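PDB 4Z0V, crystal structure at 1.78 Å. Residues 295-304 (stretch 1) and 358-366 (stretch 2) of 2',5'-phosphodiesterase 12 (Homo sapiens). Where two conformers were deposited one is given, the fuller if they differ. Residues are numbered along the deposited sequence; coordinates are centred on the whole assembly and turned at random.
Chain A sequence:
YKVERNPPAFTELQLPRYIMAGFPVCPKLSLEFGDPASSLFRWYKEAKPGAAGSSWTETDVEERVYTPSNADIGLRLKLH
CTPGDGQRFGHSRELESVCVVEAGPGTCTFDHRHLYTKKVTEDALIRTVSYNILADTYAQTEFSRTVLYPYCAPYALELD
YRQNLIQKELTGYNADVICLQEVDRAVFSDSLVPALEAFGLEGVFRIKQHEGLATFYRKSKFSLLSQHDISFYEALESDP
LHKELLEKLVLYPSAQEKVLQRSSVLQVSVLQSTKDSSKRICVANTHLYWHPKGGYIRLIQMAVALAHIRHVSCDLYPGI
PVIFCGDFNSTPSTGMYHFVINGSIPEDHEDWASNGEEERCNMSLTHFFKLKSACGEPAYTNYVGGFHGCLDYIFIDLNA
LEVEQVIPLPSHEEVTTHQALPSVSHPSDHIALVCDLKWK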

# COMPACT_ATOMS: atom_id res chain seq x y z
N GLY A 295 12.91 15.88 -11.87
CA GLY A 295 11.86 15.80 -12.89
C GLY A 295 12.25 14.96 -14.10
O GLY A 295 11.46 14.13 -14.57
N TYR A 296 13.50 15.16 -14.62
CA TYR A 296 13.91 14.40 -15.82
C TYR A 296 14.06 12.91 -15.47
O TYR A 296 13.85 12.06 -16.33
CB TYR A 296 15.20 14.95 -16.47
CG TYR A 296 16.49 14.60 -15.75
CD1 TYR A 296 17.17 13.42 -16.02
CD2 TYR A 296 17.07 15.49 -14.85
CE1 TYR A 296 18.37 13.11 -15.38
CE2 TYR A 296 18.26 15.19 -14.20
CZ TYR A 296 18.91 14.00 -14.47
OH TYR A 296 20.10 13.70 -13.84
N ILE A 297 14.49 12.62 -14.24
CA ILE A 297 14.69 11.22 -13.79
C ILE A 297 13.34 10.52 -13.77
O ILE A 297 13.23 9.40 -14.26
CB ILE A 297 15.41 11.17 -12.43
CG1 ILE A 297 16.88 11.65 -12.58
CG2 ILE A 297 15.36 9.72 -11.84
CD1 ILE A 297 17.59 11.94 -11.33
N ARG A 298 12.30 11.19 -13.22
CA ARG A 298 10.96 10.62 -13.12
C ARG A 298 10.36 10.40 -14.51
O ARG A 298 9.68 9.40 -14.73
CB ARG A 298 10.08 11.51 -12.23
CG ARG A 298 10.52 11.39 -10.76
CD ARG A 298 9.57 12.15 -9.86
NE ARG A 298 9.81 13.60 -9.90
CZ ARG A 298 10.70 14.23 -9.13
NH1 ARG A 298 10.82 15.55 -9.19
NH2 ARG A 298 11.46 13.54 -8.29
N LEU A 299 10.65 11.30 -15.46
CA LEU A 299 10.19 11.12 -16.84
C LEU A 299 10.80 9.85 -17.44
O LEU A 299 10.08 9.06 -18.09
CB LEU A 299 10.58 12.35 -17.69
CG LEU A 299 9.50 13.42 -17.73
CD1 LEU A 299 10.11 14.80 -18.11
CD2 LEU A 299 8.40 13.02 -18.75
N ILE A 300 12.11 9.66 -17.24
CA ILE A 300 12.77 8.49 -17.83
C ILE A 300 12.28 7.23 -17.12
O ILE A 300 11.99 6.23 -17.79
CB ILE A 300 14.31 8.63 -17.86
CG1 ILE A 300 14.72 9.72 -18.90
CG2 ILE A 300 15.00 7.28 -18.22
CD1 ILE A 300 15.95 10.37 -18.59
N GLN A 301 12.12 7.29 -15.79
CA GLN A 301 11.60 6.12 -15.05
C GLN A 301 10.19 5.74 -15.54
O GLN A 301 9.90 4.55 -15.78
CB GLN A 301 11.61 6.36 -13.54
CG GLN A 301 13.00 6.44 -12.97
CD GLN A 301 13.04 6.55 -11.46
OE1 GLN A 301 12.16 7.15 -10.82
NE2 GLN A 301 14.16 6.11 -10.88
N MET A 302 9.33 6.76 -15.74
CA MET A 302 7.96 6.55 -16.24
C MET A 302 7.99 5.96 -17.66
O MET A 302 7.20 5.05 -17.95
CB MET A 302 7.15 7.86 -16.18
CG MET A 302 5.71 7.76 -16.72
SD MET A 302 4.70 6.45 -15.94
CE MET A 302 4.90 6.79 -14.32
N ALA A 303 8.90 6.42 -18.52
CA ALA A 303 9.01 5.90 -19.90
C ALA A 303 9.39 4.39 -19.87
O ALA A 303 8.81 3.60 -20.62
CB ALA A 303 10.06 6.69 -20.67
N VAL A 304 10.31 4.00 -18.96
CA VAL A 304 10.71 2.59 -18.78
C VAL A 304 9.48 1.81 -18.27
O VAL A 304 9.19 0.71 -18.76
CB VAL A 304 11.90 2.42 -17.80
CG1 VAL A 304 12.18 0.93 -17.48
CG2 VAL A 304 13.17 3.09 -18.32
N GLU A 358 24.23 20.51 -16.75
CA GLU A 358 25.12 19.35 -16.81
C GLU A 358 24.33 18.05 -17.07
O GLU A 358 24.76 17.24 -17.89
CB GLU A 358 25.94 19.23 -15.52
N GLU A 359 23.13 17.93 -16.46
CA GLU A 359 22.25 16.75 -16.50
C GLU A 359 21.02 16.95 -17.42
O GLU A 359 20.05 16.19 -17.33
CB GLU A 359 21.81 16.38 -15.08
CG GLU A 359 22.94 15.85 -14.21
CD GLU A 359 22.67 15.70 -12.73
OE1 GLU A 359 21.49 15.50 -12.33
OE2 GLU A 359 23.65 15.75 -11.96
N ARG A 360 21.09 17.95 -18.31
CA ARG A 360 20.07 18.26 -19.33
C ARG A 360 19.94 17.05 -20.27
O ARG A 360 20.98 16.49 -20.65
CB ARG A 360 20.53 19.52 -20.08
CG ARG A 360 19.59 20.10 -21.11
CD ARG A 360 20.01 21.53 -21.41
NE ARG A 360 19.40 22.07 -22.63
CZ ARG A 360 18.23 22.70 -22.68
NH1 ARG A 360 17.51 22.86 -21.57
NH2 ARG A 360 17.77 23.17 -23.83
N CYS A 361 18.70 16.62 -20.61
CA CYS A 361 18.50 15.44 -21.47
C CYS A 361 17.23 15.54 -22.31
O CYS A 361 16.42 14.59 -22.34
CB CYS A 361 18.53 14.16 -20.65
SG CYS A 361 17.30 14.11 -19.33
N ASN A 362 17.09 16.67 -23.06
CA ASN A 362 15.97 16.96 -23.94
C ASN A 362 15.71 15.84 -24.90
O ASN A 362 16.59 15.44 -25.67
CB ASN A 362 16.20 18.26 -24.71
CG ASN A 362 16.26 19.44 -23.79
OD1 ASN A 362 17.24 19.65 -23.07
ND2 ASN A 362 15.16 20.14 -23.67
N MET A 363 14.48 15.32 -24.85
CA MET A 363 14.06 14.25 -25.75
C MET A 363 12.56 14.25 -25.84
O MET A 363 11.87 14.80 -24.97
CB MET A 363 14.62 12.87 -25.32
CG MET A 363 14.11 12.38 -23.99
SD MET A 363 14.71 10.75 -23.48
CE MET A 363 16.43 11.10 -23.10
N SER A 364 12.06 13.66 -26.92
CA SER A 364 10.65 13.50 -27.20
C SER A 364 10.25 12.09 -26.79
O SER A 364 10.97 11.14 -27.10
CB SER A 364 10.39 13.72 -28.69
OG SER A 364 8.99 13.74 -28.96
N LEU A 365 9.15 11.94 -26.06
CA LEU A 365 8.66 10.61 -25.64
C LEU A 365 7.21 10.46 -26.01
O LEU A 365 6.48 11.43 -25.92
CB LEU A 365 8.80 10.36 -24.13
CG LEU A 365 10.19 10.48 -23.47
CD1 LEU A 365 10.06 10.30 -21.97
CD2 LEU A 365 11.18 9.48 -24.03
N THR A 366 6.80 9.24 -26.38
CA THR A 366 5.41 8.94 -26.74
C THR A 366 4.98 7.60 -26.18
O THR A 366 5.77 6.68 -26.10
CB THR A 366 5.21 8.91 -28.26
OG1 THR A 366 6.15 8.01 -28.84
CG2 THR A 366 5.32 10.26 -28.88

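Residues 295-304 form a continuous helix, and residues 358-366 run past it as a largely irregular segment that becomes a strand at Leu365. The helix presents Tyr296, Leu299, Ile300 and Ala303 to the second stretch, a spacing of three and four residues that places these side chains along one side of the helix. Between them the stretches bury 332 Å², and the contact is mostly apolar, with one hydrogen bond across it, at the Tyr296 end.

That bond runs from Tyr296 OH to Glu359 OE1, at 2.7 Å. Tyr296 takes the p rotamer (chi1 76°); p is rare inside a helix, where the ring would meet the preceding turn, but Tyr296 lies in the first turn, where no such turn precedes it. Here the CA-to-CB bond already points toward the second stretch, and the rotamer, with chi2 at 87°, carries the ring beside Glu359 and Cys361, with Glu359 O and Cys361 SG on the same side of its plane. Glu359 reaches the hydroxyl from its own side: chi1 is m (-69°) and chi2 is t (169°), so the chain is extended through CG to CD, and chi3 of 28° sets the carboxylate orientation that leaves OE1 beside the phenol. OE1 also accepts a hydrogen bond elsewhere in the structure. The backbone takes part as well, since Glu359 O lies over one face of the Tyr296 ring. A tyrosine suits this position because it combines an apolar ring, largely enclosed by protein, with a polar tip long enough to meet a partly exposed acid.

Cys361 occupies the next place along the helix. Its chi1 of 57° (p) directs Cys361 SG into the space between Tyr296 and Ile300, 3.4 Å from Tyr296 CD1 and 4.0 Å from Ile300 CD1. Cys361 SG lies 4.2 Å from the centroid of the Tyr296 ring and 48° off its normal, an oblique approach. A small, polarizable side chain fits well here, touching both an aromatic and an aliphatic neighbour. Ile300 starts sideways at CB, but chi1 m (-70°) and chi2 t (152°) bring its CD1 methyl nearer, so the contact is made by the end of the chain.

At the far end, Leu365 adopts the common m,t conformation (chi1 -57°, chi2 176°). Leu365 CD1 packs 3.8 Å from Ala303 CB and 4.1 Å from Leu299 O, so the methyl rests against both a short side chain and the helix backbone. Alanine suits the site: its single methyl is the point of contact, and the branched leucine supplies the reach across a CA-to-CA separation of 7.4 Å between Ala303 and Leu365. Leu299 also points toward the second stretch, with chi1 of -92° lying between wells, yet Leu299 CD2 comes no closer than 4.5 Å to Leu365 CD1 and its carbonyl makes the nearer approach. That same Leu299 O accepts the helical hydrogen bond from Ala303 N, at 2.9 Å. Arg360, by contrast, points away with its side chain extended, leaving its charge outside this contact.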